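Local coordinates for putative NAD-dependent epimerase/dehydratase (Bacillus halodurans, PDB 3E8X), which is of unknown function but binds NADP and is probably an epimerase or dehydratase of the atypical short-chain dehydrogenase/reductase family, at residues 23-28 against 47-52; 128-133 against 153-158; 166-171 against 216-221. All blocks are in the same frame, centred on the assembly; numbering follows the deposited sequence. Where two conformers were deposited one is given.

Contact 1: residues 23-28 against 47-52; sequences RVLVVG and EPVAMV
Over one face of the R23 guanidinium, toward its rim, sits a methyl of V49: CG2 lies 3.3 Å from R23 NH1. The arginine reaches it because CG leaves anti to the carbonyl carbon (chi1 -70°) and the chain then bends at its third torsion, laying the flat end across the neighbouring strand. At the edge of the same group, in its plane, stands OE1 of E47, with the carboxylate turned 80° from the guanidinium. The salt bridge is long, 3.7 Å from R23 NE to E47 OE1, and it belongs to one of two deposited conformers of the glutamate, so it is a doubtful hold. Water 1 accepts from R23 NH1. Firmer partners lie beyond this pair, in D68 and the carbonyl of S84, and arginine suits a partly exposed strand end where an aliphatic stem is packed and a charged tip is shared.

Further along the same face, CD1 of L25 rests 3.8 Å from V49 CG1 and 4.1 Å from M51 CB. V27 CG2 meets the selenium of selenomethionine M51 at 4.2 Å. V24, V26, P48 and A50 occupy the other face, where V26 and P48 pack on helix 32-43.

Backbone bonds alternate along the pair: V24 N to E47 O (2.9 Å), V49 N to V24 O (2.8 Å), V26 N to V49 O and M51 N to V26 O. P48 fits because none of the bonds to strand 23-27 calls on its N-H. Past the last bond the strands part, and water 2 joins G28 N to M51 O. G28, whose positive phi suits glycine, contacts NADP. Two parallel strands linked through helix 32-43 make the opening beta-alpha-beta unit of a Rossmann fold.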
loop_
_atom_site.group_PDB
_atom_site.type_symbol
_atom_site.label_atom_id
_atom_site.label_comp_id
_atom_site.label_asym_id
_atom_site.label_seq_id
_atom_site.Cartn_x
_atom_site.Cartn_y
_atom_site.Cartn_z
ATOM N N ARG A 23 -9.805 -27.614 4.744
ATOM C CA ARG A 23 -9.318 -26.963 5.930
ATOM C C ARG A 23 -9.101 -25.495 5.565
ATOM O O ARG A 23 -8.239 -25.156 4.776
ATOM C CB ARG A 23 -8.023 -27.590 6.430
ATOM C CG ARG A 23 -8.192 -28.961 7.001
ATOM C CD ARG A 23 -7.013 -29.360 7.918
ATOM N NE ARG A 23 -7.201 -28.995 9.341
ATOM C CZ ARG A 23 -6.363 -28.273 10.095
ATOM N NH1 ARG A 23 -6.654 -28.062 11.365
ATOM N NH2 ARG A 23 -5.240 -27.755 9.620
ATOM N N VAL A 24 -9.938 -24.643 6.134
ATOM C CA VAL A 24 -9.975 -23.238 5.789
ATOM C C VAL A 24 -9.466 -22.442 6.994
ATOM O O VAL A 24 -10.105 -22.455 8.068
ATOM C CB VAL A 24 -11.398 -22.803 5.405
ATOM C CG1 VAL A 24 -11.404 -21.404 4.865
ATOM C CG2 VAL A 24 -12.025 -23.819 4.390
ATOM N N LEU A 25 -8.298 -21.814 6.813
ATOM C CA LEU A 25 -7.786 -20.848 7.763
ATOM C C LEU A 25 -8.582 -19.558 7.654
ATOM O O LEU A 25 -8.609 -18.926 6.594
ATOM C CB LEU A 25 -6.324 -20.532 7.530
ATOM C CG LEU A 25 -5.625 -19.610 8.542
ATOM C CD1 LEU A 25 -5.543 -20.311 9.967
ATOM C CD2 LEU A 25 -4.237 -19.273 7.953
ATOM N N VAL A 26 -9.219 -19.181 8.761
ATOM C CA VAL A 26 -9.899 -17.855 8.869
ATOM C C VAL A 26 -8.972 -16.877 9.644
ATOM O O VAL A 26 -8.725 -17.029 10.842
ATOM C CB VAL A 26 -11.278 -17.973 9.484
ATOM C CG1 VAL A 26 -12.007 -16.569 9.444
ATOM C CG2 VAL A 26 -12.119 -19.016 8.698
ATOM N N VAL A 27 -8.358 -15.988 8.894
ATOM C CA VAL A 27 -7.476 -14.936 9.431
ATOM C C VAL A 27 -8.422 -13.814 9.886
ATOM O O VAL A 27 -9.316 -13.385 9.162
ATOM C CB VAL A 27 -6.461 -14.457 8.388
ATOM C CG1 VAL A 27 -5.562 -13.309 8.926
ATOM C CG2 VAL A 27 -5.627 -15.651 7.878
ATOM N N GLY A 28 -8.281 -13.394 11.128
ATOM C CA GLY A 28 -9.234 -12.425 11.665
ATOM C C GLY A 28 -10.451 -13.107 12.264
ATOM O O GLY A 28 -11.524 -12.508 12.284
ATOM N N GLU A 47 -13.591 -27.643 7.415
ATOM C CA GLU A 47 -12.944 -27.577 8.714
ATOM C C GLU A 47 -12.378 -26.174 8.891
ATOM O O GLU A 47 -11.340 -25.865 8.372
ATOM C CB GLU A 47 -11.867 -28.652 8.829
ATOM C CG GLU A 47 -12.428 -30.021 8.595
ATOM C CD GLU A 47 -11.616 -31.129 9.235
ATOM O OE1 GLU A 47 -10.380 -30.972 9.415
ATOM O OE2 GLU A 47 -12.221 -32.174 9.535
ATOM N N PRO A 48 -13.113 -25.308 9.643
ATOM C CA PRO A 48 -12.601 -23.979 9.908
ATOM C C PRO A 48 -11.530 -23.967 11.000
ATOM O O PRO A 48 -11.703 -24.535 12.100
ATOM C CB PRO A 48 -13.859 -23.177 10.328
ATOM C CG PRO A 48 -15.000 -24.082 10.182
ATOM C CD PRO A 48 -14.441 -25.472 10.271
ATOM N N VAL A 49 -10.404 -23.334 10.659
ATOM C CA VAL A 49 -9.263 -23.176 11.539
ATOM C C VAL A 49 -9.247 -21.705 11.870
ATOM O O VAL A 49 -9.053 -20.877 10.998
ATOM C CB VAL A 49 -7.926 -23.672 10.889
ATOM C CG1 VAL A 49 -6.711 -23.401 11.839
ATOM C CG2 VAL A 49 -8.024 -25.191 10.472
ATOM N N ALA A 50 -9.490 -21.381 13.144
ATOM C CA ALA A 50 -9.550 -19.981 13.568
ATOM C C ALA A 50 -8.183 -19.501 13.994
ATOM O O ALA A 50 -7.545 -20.115 14.875
ATOM C CB ALA A 50 -10.564 -19.822 14.724
HETATM N N MSE A 51 -7.724 -18.415 13.378
HETATM C CA MSE A 51 -6.494 -17.746 13.832
HETATM C C MSE A 51 -6.867 -16.582 14.760
HETATM O O MSE A 51 -7.636 -15.677 14.405
HETATM C CB MSE A 51 -5.623 -17.249 12.657
HETATM C CG MSE A 51 -4.368 -16.447 13.035
HETATM SE SE MSE A 51 -3.349 -16.024 11.441
HETATM C CE MSE A 51 -2.425 -14.269 11.789
ATOM N N VAL A 52 -6.264 -16.627 15.936
ATOM C CA VAL A 52 -6.508 -15.672 17.029
ATOM C C VAL A 52 -5.188 -15.174 17.617
ATOM O O VAL A 52 -4.209 -15.886 17.632
ATOM C CB VAL A 52 -7.381 -16.321 18.163
ATOM C CG1 VAL A 52 -8.684 -16.678 17.580
ATOM C CG2 VAL A 52 -6.731 -17.579 18.741
HETATM O O HOH W 1 -9.246 -29.178 11.747
HETATM O O HOH W 2 -6.446 -13.342 12.966
#

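Contact 2: residues 128-133 against 153-158; sequences MVSSVG and LADDEL. With NAP (NADP nicotinamide-adenine-dinucleotide phosphate), chain B.
S130 and D155 supply the polar link between the end of strand 125-129 and helix 145-160. The serine hydroxyl donates to the carboxylate, with OG 2.6 Å from D155 OD2, meeting it on the syn side and 16° out of its plane. With OG anti to the backbone N (chi1 -174°), the hydroxyl extends to the helix, while D155 leans its carboxylate toward the strand. OD2 also takes a salt bridge from R169, so one buried oxygen is gripped by a hydroxyl and a guanidinium; both should favour the charged carboxylate. Aspartate suits the place because its short side chain offers one oxygen to both a serine and an arginine.

Apolar packing comes from selenomethionine M128. Its CB presses tightly on L158 CD2 (3.4 Å), and bends at the second and third torsions bring CE to A154 CB at 4.2 Å. The small alanine leaves room for that curled end. Of a different kind is the carbon-to-oxygen contact of M128 CG with D155 OD1, at 3.2 Å.

A further set of contacts is with NADP. S131 lies beside the cofactor, its OG 3.1 Å from C5N of the nicotinamide ring and hydrogen-bonded to V132 O at 2.8 Å. Y147, which hydrogen-bonds NADP, touches S131, and K151 donates to V129 O; their spacing matches the Tyr-x-x-x-Lys signature of short-chain dehydrogenases.

Around this pair, strand 164-174 runs beside strand 125-129 and carries I167 and Y165 against the helix, whereas A154 and L158 also pack on helix 100-121. L153 and E157 face the second subunit, touching its I112 and R160.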
loop_
_atom_site.group_PDB
_atom_site.type_symbol
_atom_site.label_atom_id
_atom_site.label_comp_id
_atom_site.label_asym_id
_atom_site.label_seq_id
_atom_site.Cartn_x
_atom_site.Cartn_y
_atom_site.Cartn_z
HETATM N N MSE A 128 -10.532 -13.014 -0.320
HETATM C CA MSE A 128 -10.369 -11.724 0.271
HETATM C C MSE A 128 -11.730 -11.103 0.618
HETATM O O MSE A 128 -12.639 -11.034 -0.211
HETATM C CB MSE A 128 -9.643 -10.823 -0.704
HETATM C CG MSE A 128 -9.644 -9.375 -0.322
HETATM SE SE MSE A 128 -8.454 -9.200 1.212
HETATM C CE MSE A 128 -6.724 -9.351 0.418
ATOM N N VAL A 129 -11.867 -10.671 1.869
ATOM C CA VAL A 129 -12.993 -9.834 2.298
ATOM C C VAL A 129 -12.515 -8.400 2.211
ATOM O O VAL A 129 -11.746 -7.939 3.012
ATOM C CB VAL A 129 -13.488 -10.187 3.718
ATOM C CG1 VAL A 129 -14.699 -9.360 4.099
ATOM C CG2 VAL A 129 -13.777 -11.688 3.797
ATOM N N SER A 130 -13.000 -7.728 1.192
ATOM C CA SER A 130 -12.643 -6.388 0.882
ATOM C C SER A 130 -13.817 -5.453 1.213
ATOM O O SER A 130 -14.436 -5.578 2.270
ATOM C CB SER A 130 -12.248 -6.331 -0.605
ATOM O OG SER A 130 -11.764 -5.079 -0.947
ATOM N N SER A 131 -14.066 -4.470 0.355
ATOM C CA SER A 131 -15.107 -3.453 0.575
ATOM C C SER A 131 -15.474 -2.783 -0.756
ATOM O O SER A 131 -14.632 -2.653 -1.640
ATOM C CB SER A 131 -14.606 -2.391 1.575
ATOM O OG SER A 131 -15.554 -1.366 1.896
ATOM N N VAL A 132 -16.740 -2.362 -0.897
ATOM C CA VAL A 132 -17.078 -1.322 -1.894
ATOM C C VAL A 132 -16.337 -0.021 -1.517
ATOM O O VAL A 132 -15.908 0.185 -0.355
ATOM C CB VAL A 132 -18.629 -1.029 -1.978
ATOM C CG1 VAL A 132 -19.402 -2.300 -2.295
ATOM C CG2 VAL A 132 -19.119 -0.375 -0.665
ATOM N N GLY A 133 -16.186 0.858 -2.493
ATOM C CA GLY A 133 -15.394 2.058 -2.299
ATOM C C GLY A 133 -13.985 1.935 -2.873
ATOM O O GLY A 133 -13.227 2.903 -2.902
ATOM N N LEU A 153 -5.374 -1.613 -2.412
ATOM C CA LEU A 153 -4.002 -1.999 -2.727
ATOM C C LEU A 153 -3.758 -3.438 -2.324
ATOM O O LEU A 153 -2.982 -4.141 -2.972
ATOM C CB LEU A 153 -2.994 -1.047 -2.103
ATOM C CG LEU A 153 -2.986 0.355 -2.701
ATOM C CD1 LEU A 153 -2.051 1.264 -1.866
ATOM C CD2 LEU A 153 -2.603 0.339 -4.238
ATOM N N ALA A 154 -4.443 -3.896 -1.284
ATOM C CA ALA A 154 -4.385 -5.320 -0.910
ATOM C C ALA A 154 -5.050 -6.174 -1.977
ATOM O O ALA A 154 -4.535 -7.218 -2.351
ATOM C CB ALA A 154 -5.007 -5.557 0.499
ATOM N N ASP A 155 -6.188 -5.714 -2.499
ATOM C CA ASP A 155 -6.864 -6.388 -3.595
ATOM C C ASP A 155 -5.976 -6.498 -4.813
ATOM O O ASP A 155 -5.944 -7.538 -5.472
ATOM C CB ASP A 155 -8.180 -5.652 -3.979
ATOM C CG ASP A 155 -9.288 -5.832 -2.956
ATOM O OD1 ASP A 155 -9.117 -6.668 -2.030
ATOM O OD2 ASP A 155 -10.336 -5.139 -3.085
ATOM N N ASP A 156 -5.250 -5.432 -5.121
ATOM C CA ASP A 156 -4.347 -5.445 -6.285
ATOM C C ASP A 156 -3.166 -6.407 -6.138
ATOM O O ASP A 156 -2.776 -7.051 -7.088
ATOM C CB ASP A 156 -3.854 -4.033 -6.601
ATOM C CG ASP A 156 -4.948 -3.147 -7.189
ATOM O OD1 ASP A 156 -6.052 -3.644 -7.563
ATOM O OD2 ASP A 156 -4.722 -1.931 -7.230
ATOM N N GLU A 157 -2.626 -6.509 -4.940
ATOM C CA GLU A 157 -1.605 -7.499 -4.642
ATOM C C GLU A 157 -2.110 -8.944 -4.911
ATOM O O GLU A 157 -1.429 -9.764 -5.513
ATOM C CB GLU A 157 -1.140 -7.336 -3.187
ATOM C CG GLU A 157 0.018 -8.247 -2.814
ATOM C CD GLU A 157 1.400 -7.692 -3.196
ATOM O OE1 GLU A 157 1.557 -6.531 -3.687
ATOM O OE2 GLU A 157 2.360 -8.430 -2.906
ATOM N N LEU A 158 -3.321 -9.243 -4.461
ATOM C CA LEU A 158 -3.972 -10.534 -4.723
ATOM C C LEU A 158 -4.192 -10.779 -6.206
ATOM O O LEU A 158 -3.910 -11.876 -6.706
ATOM C CB LEU A 158 -5.311 -10.630 -3.969
ATOM C CG LEU A 158 -6.017 -12.000 -3.919
ATOM C CD1 LEU A 158 -5.053 -13.110 -3.508
ATOM C CD2 LEU A 158 -7.314 -11.932 -2.992
HETATM P PA NAP B . -14.077 -6.884 12.950
HETATM O O1A NAP B . -13.305 -5.616 13.329
HETATM O O2A NAP B . -15.226 -7.351 13.818
HETATM O O5B NAP B . -12.963 -8.038 12.728
HETATM C C5B NAP B . -11.548 -7.780 12.656
HETATM C C4B NAP B . -10.706 -8.864 13.327
HETATM O O4B NAP B . -9.336 -8.609 12.966
HETATM C C3B NAP B . -10.757 -8.892 14.876
HETATM O O3B NAP B . -11.191 -10.148 15.427
HETATM C C2B NAP B . -9.320 -8.651 15.311
HETATM O O2B NAP B . -8.866 -9.383 16.476
HETATM C C1B NAP B . -8.551 -9.086 14.054
HETATM N N9A NAP B . -7.163 -8.561 14.106
HETATM C C8A NAP B . -6.793 -7.293 14.343
HETATM N N7A NAP B . -5.448 -7.229 14.359
HETATM C C5A NAP B . -4.983 -8.473 14.125
HETATM C C6A NAP B . -3.704 -9.031 14.025
HETATM N N6A NAP B . -2.612 -8.251 14.165
HETATM N N1A NAP B . -3.546 -10.357 13.809
HETATM C C2A NAP B . -4.621 -11.135 13.677
HETATM N N3A NAP B . -5.871 -10.636 13.769
HETATM C C4A NAP B . -6.075 -9.310 13.987
HETATM O O3 NAP B . -14.660 -6.646 11.439
HETATM P PN NAP B . -15.990 -7.299 10.752
HETATM O O1N NAP B . -17.137 -6.387 11.089
HETATM O O2N NAP B . -15.917 -8.786 11.020
HETATM O O5D NAP B . -15.820 -6.999 9.184
HETATM C C5D NAP B . -14.946 -7.780 8.377
HETATM C C4D NAP B . -14.247 -6.837 7.414
HETATM O O4D NAP B . -15.176 -6.204 6.533
HETATM C C3D NAP B . -13.536 -5.712 8.152
HETATM O O3D NAP B . -12.240 -6.171 8.562
HETATM C C2D NAP B . -13.589 -4.536 7.171
HETATM O O2D NAP B . -12.350 -4.284 6.543
HETATM C C1D NAP B . -14.621 -4.950 6.096
HETATM N N1N NAP B . -15.709 -3.964 5.809
HETATM C C2N NAP B . -16.364 -3.295 6.789
HETATM C C3N NAP B . -17.395 -2.387 6.465
HETATM C C7N NAP B . -18.184 -1.643 7.520
HETATM O O7N NAP B . -19.276 -1.137 7.200
HETATM N N7N NAP B . -17.708 -1.607 8.776
HETATM C C4N NAP B . -17.734 -2.186 5.125
HETATM C C5N NAP B . -17.053 -2.888 4.145
HETATM C C6N NAP B . -16.052 -3.769 4.521
HETATM P P2B NAP B . -9.371 -9.124 18.012
HETATM O O1X NAP B . -10.601 -9.973 18.194
HETATM O O2X NAP B . -8.204 -9.614 18.864
HETATM O O3X NAP B . -9.676 -7.641 18.044
#

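Contact 3: residues 166-171 against 216-221; sequences TIVRPG and KTFEVL. With NAP (NADP nicotinamide-adenine-dinucleotide phosphate), chain B.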
loop_
_atom_site.group_PDB
_atom_site.type_symbol
_atom_site.label_atom_id
_atom_site.label_comp_id
_atom_site.label_asym_id
_atom_site.label_seq_id
_atom_site.Cartn_x
_atom_site.Cartn_y
_atom_site.Cartn_z
ATOM N N THR A 166 -10.767 -15.209 -4.967
ATOM C CA THR A 166 -12.057 -14.509 -5.158
ATOM C C THR A 166 -12.021 -13.354 -4.170
ATOM O O THR A 166 -11.662 -13.545 -2.998
ATOM C CB THR A 166 -13.284 -15.416 -4.839
ATOM O OG1 THR A 166 -13.234 -16.599 -5.638
ATOM C CG2 THR A 166 -14.586 -14.644 -5.124
ATOM N N ILE A 167 -12.378 -12.177 -4.671
ATOM C CA ILE A 167 -12.509 -10.931 -3.891
ATOM C C ILE A 167 -13.998 -10.518 -3.792
ATOM O O ILE A 167 -14.702 -10.276 -4.806
ATOM C CB ILE A 167 -11.700 -9.719 -4.476
ATOM C CG1 ILE A 167 -10.180 -10.036 -4.598
ATOM C CG2 ILE A 167 -11.888 -8.470 -3.627
ATOM C CD1 ILE A 167 -9.416 -9.154 -5.625
ATOM N N VAL A 168 -14.440 -10.516 -2.535
ATOM C CA VAL A 168 -15.812 -10.155 -2.117
ATOM C C VAL A 168 -15.752 -8.756 -1.528
ATOM O O VAL A 168 -15.093 -8.536 -0.529
ATOM C CB VAL A 168 -16.347 -11.173 -1.074
ATOM C CG1 VAL A 168 -17.857 -10.962 -0.793
ATOM C CG2 VAL A 168 -16.064 -12.601 -1.582
ATOM N N ARG A 169 -16.464 -7.827 -2.165
ATOM C CA ARG A 169 -16.537 -6.438 -1.715
ATOM C C ARG A 169 -17.924 -6.131 -1.151
ATOM O O ARG A 169 -18.800 -5.666 -1.886
ATOM C CB ARG A 169 -16.193 -5.499 -2.894
ATOM C CG ARG A 169 -14.739 -5.606 -3.294
ATOM C CD ARG A 169 -14.404 -4.926 -4.601
ATOM N NE ARG A 169 -12.957 -4.793 -4.706
ATOM C CZ ARG A 169 -12.315 -4.230 -5.720
ATOM N NH1 ARG A 169 -12.961 -3.749 -6.763
ATOM N NH2 ARG A 169 -11.003 -4.104 -5.656
ATOM N N PRO A 170 -18.151 -6.395 0.156
ATOM C CA PRO A 170 -19.444 -6.013 0.704
ATOM C C PRO A 170 -19.652 -4.509 0.731
ATOM O O PRO A 170 -18.684 -3.744 0.862
ATOM C CB PRO A 170 -19.441 -6.564 2.133
ATOM C CG PRO A 170 -18.153 -7.228 2.338
ATOM C CD PRO A 170 -17.278 -7.014 1.157
ATOM N N GLY A 171 -20.916 -4.110 0.608
ATOM C CA GLY A 171 -21.398 -2.783 1.001
ATOM C C GLY A 171 -21.238 -2.513 2.493
ATOM O O GLY A 171 -20.673 -3.339 3.233
ATOM N N LYS A 216 -12.653 -14.020 -9.765
ATOM C CA LYS A 216 -13.804 -13.109 -9.674
ATOM C C LYS A 216 -13.659 -12.075 -8.586
ATOM O O LYS A 216 -13.314 -12.395 -7.456
ATOM C CB LYS A 216 -15.090 -13.891 -9.383
ATOM C CG LYS A 216 -15.424 -14.918 -10.424
ATOM C CD LYS A 216 -15.998 -14.349 -11.663
ATOM C CE LYS A 216 -16.209 -15.503 -12.670
ATOM N NZ LYS A 216 -17.298 -15.138 -13.608
ATOM N N THR A 217 -13.914 -10.816 -8.951
ATOM C CA THR A 217 -14.053 -9.727 -7.999
ATOM C C THR A 217 -15.479 -9.200 -8.144
ATOM O O THR A 217 -15.892 -8.842 -9.259
ATOM C CB THR A 217 -13.020 -8.563 -8.252
ATOM O OG1 THR A 217 -11.696 -9.082 -8.176
ATOM C CG2 THR A 217 -13.232 -7.330 -7.277
ATOM N N PHE A 218 -16.214 -9.115 -7.037
ATOM C CA PHE A 218 -17.587 -8.586 -7.102
ATOM C C PHE A 218 -17.973 -7.856 -5.842
ATOM O O PHE A 218 -17.507 -8.171 -4.737
ATOM C CB PHE A 218 -18.630 -9.724 -7.456
ATOM C CG PHE A 218 -18.777 -10.763 -6.381
ATOM C CD1 PHE A 218 -19.762 -10.643 -5.418
ATOM C CD2 PHE A 218 -17.857 -11.796 -6.272
ATOM C CE1 PHE A 218 -19.867 -11.585 -4.382
ATOM C CE2 PHE A 218 -17.943 -12.718 -5.245
ATOM C CZ PHE A 218 -18.951 -12.622 -4.313
ATOM N N GLU A 219 -18.907 -6.929 -6.021
ATOM C CA GLU A 219 -19.557 -6.218 -4.906
ATOM C C GLU A 219 -20.882 -6.920 -4.525
ATOM O O GLU A 219 -21.535 -7.515 -5.370
ATOM C CB GLU A 219 -19.762 -4.742 -5.262
ATOM C CG GLU A 219 -18.431 -4.028 -5.558
ATOM C CD GLU A 219 -18.586 -2.614 -6.136
ATOM O OE1 GLU A 219 -19.723 -2.061 -6.119
ATOM O OE2 GLU A 219 -17.555 -2.080 -6.617
ATOM N N VAL A 220 -21.220 -6.893 -3.235
ATOM C CA VAL A 220 -22.392 -7.619 -2.726
ATOM C C VAL A 220 -23.170 -6.793 -1.705
ATOM O O VAL A 220 -22.579 -6.254 -0.759
ATOM C CB VAL A 220 -22.026 -9.072 -2.237
ATOM C CG1 VAL A 220 -21.018 -9.095 -1.065
ATOM C CG2 VAL A 220 -23.328 -9.889 -1.992
ATOM N N LEU A 221 -24.491 -6.642 -1.968
ATOM C CA LEU A 221 -25.448 -5.982 -1.087
ATOM C C LEU A 221 -26.551 -6.964 -0.707
ATOM O O LEU A 221 -26.684 -8.025 -1.326
ATOM C CB LEU A 221 -26.055 -4.747 -1.791
ATOM C CG LEU A 221 -25.041 -3.684 -2.304
ATOM C CD1 LEU A 221 -25.714 -2.558 -3.085
ATOM C CD2 LEU A 221 -24.174 -3.139 -1.157
HETATM P PA NAP B . -14.077 -6.884 12.950
HETATM O O1A NAP B . -13.305 -5.616 13.329
HETATM O O2A NAP B . -15.226 -7.351 13.818
HETATM O O5B NAP B . -12.963 -8.038 12.728
HETATM C C5B NAP B . -11.548 -7.780 12.656
HETATM C C4B NAP B . -10.706 -8.864 13.327
HETATM O O4B NAP B . -9.336 -8.609 12.966
HETATM C C3B NAP B . -10.757 -8.892 14.876
HETATM O O3B NAP B . -11.191 -10.148 15.427
HETATM C C2B NAP B . -9.320 -8.651 15.311
HETATM O O2B NAP B . -8.866 -9.383 16.476
HETATM C C1B NAP B . -8.551 -9.086 14.054
HETATM N N9A NAP B . -7.163 -8.561 14.106
HETATM C C8A NAP B . -6.793 -7.293 14.343
HETATM N N7A NAP B . -5.448 -7.229 14.359
HETATM C C5A NAP B . -4.983 -8.473 14.125
HETATM C C6A NAP B . -3.704 -9.031 14.025
HETATM N N6A NAP B . -2.612 -8.251 14.165
HETATM N N1A NAP B . -3.546 -10.357 13.809
HETATM C C2A NAP B . -4.621 -11.135 13.677
HETATM N N3A NAP B . -5.871 -10.636 13.769
HETATM C C4A NAP B . -6.075 -9.310 13.987
HETATM O O3 NAP B . -14.660 -6.646 11.439
HETATM P PN NAP B . -15.990 -7.299 10.752
HETATM O O1N NAP B . -17.137 -6.387 11.089
HETATM O O2N NAP B . -15.917 -8.786 11.020
HETATM O O5D NAP B . -15.820 -6.999 9.184
HETATM C C5D NAP B . -14.946 -7.780 8.377
HETATM C C4D NAP B . -14.247 -6.837 7.414
HETATM O O4D NAP B . -15.176 -6.204 6.533
HETATM C C3D NAP B . -13.536 -5.712 8.152
HETATM O O3D NAP B . -12.240 -6.171 8.562
HETATM C C2D NAP B . -13.589 -4.536 7.171
HETATM O O2D NAP B . -12.350 -4.284 6.543
HETATM C C1D NAP B . -14.621 -4.950 6.096
HETATM N N1N NAP B . -15.709 -3.964 5.809
HETATM C C2N NAP B . -16.364 -3.295 6.789
HETATM C C3N NAP B . -17.395 -2.387 6.465
HETATM C C7N NAP B . -18.184 -1.643 7.520
HETATM O O7N NAP B . -19.276 -1.137 7.200
HETATM N N7N NAP B . -17.708 -1.607 8.776
HETATM C C4N NAP B . -17.734 -2.186 5.125
HETATM C C5N NAP B . -17.053 -2.888 4.145
HETATM C C6N NAP B . -16.052 -3.769 4.521
HETATM P P2B NAP B . -9.371 -9.124 18.012
HETATM O O1X NAP B . -10.601 -9.973 18.194
HETATM O O2X NAP B . -8.204 -9.614 18.864
HETATM O O3X NAP B . -9.676 -7.641 18.044
HETATM O O HOH W 3 -15.784 -3.951 -7.497
#
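F218 places its ring by taking the crowded position between backbone N and carbonyl carbon (chi1 67°), which sets CZ 4.0 Å from CG2 of V168, while R169 runs out extended from CG to NE and passes over T217. These residues lie on neighbouring parallel strands in the C-terminal part of the Rossmann sheet. CG2 of T166 approaches the F218 ring at its edge, 3.9 Å from CE2, and V168 CG1 meets V220 CG1 at 3.7 Å. This apolar face, shared with P170, is covered by helix 197-207, so beta-branched and aromatic side chains suit it.

The opposite face is more polar. I167 and T217 lie side by side and point the same way, with I167 CD1 3.4 Å from T217 OG1, and T217 CG2 sits over one face of the R169 guanidinium. Threonine serves here because its methyl can pack on both a hydrocarbon and a flat cation. The charge of R169 is matched beyond the strand pair by D155.

Five backbone bonds join the strands. R169 N meets F218 O in the carbonyl plane, but V220 N approaches R169 O from well above its plane, 46° out. G171 N then donates to V220 O, and with no side chain this glycine lets L221 CD2 come within 3.5 Å of its CA. The carbonyls of P170 and G171 border the nicotinamide of NADP.

E219, whose carboxylate is also bonded to H187 and F188, is joined to R169 by water 3, which accepts from R169 NH1 at 2.9 Å and donates to E219 OE2 at 2.7 Å.

All three contacts are largely buried and reach the same sheet, yet contact 1 lies across the chain's centre from the other two, their centres about 19 and 20 Å from its own. Contacts 1 and 3 are parallel strand pairs held by ladders of backbone bonds, with an arginine laid over a methyl in each; contact 2 joins strand end to helix through side-chain contacts, with no backbone ladder. Contacts 2 and 3 touch directly, through neighbouring strands 125-129 and 164-174 and a charge pair between helix and strand. Both border the nicotinamide of NADP, whereas contact 1 reaches the cofactor through its glycine. The R23–E47 end of contact 1 is its exposed part, and contact 2 also approaches the second subunit.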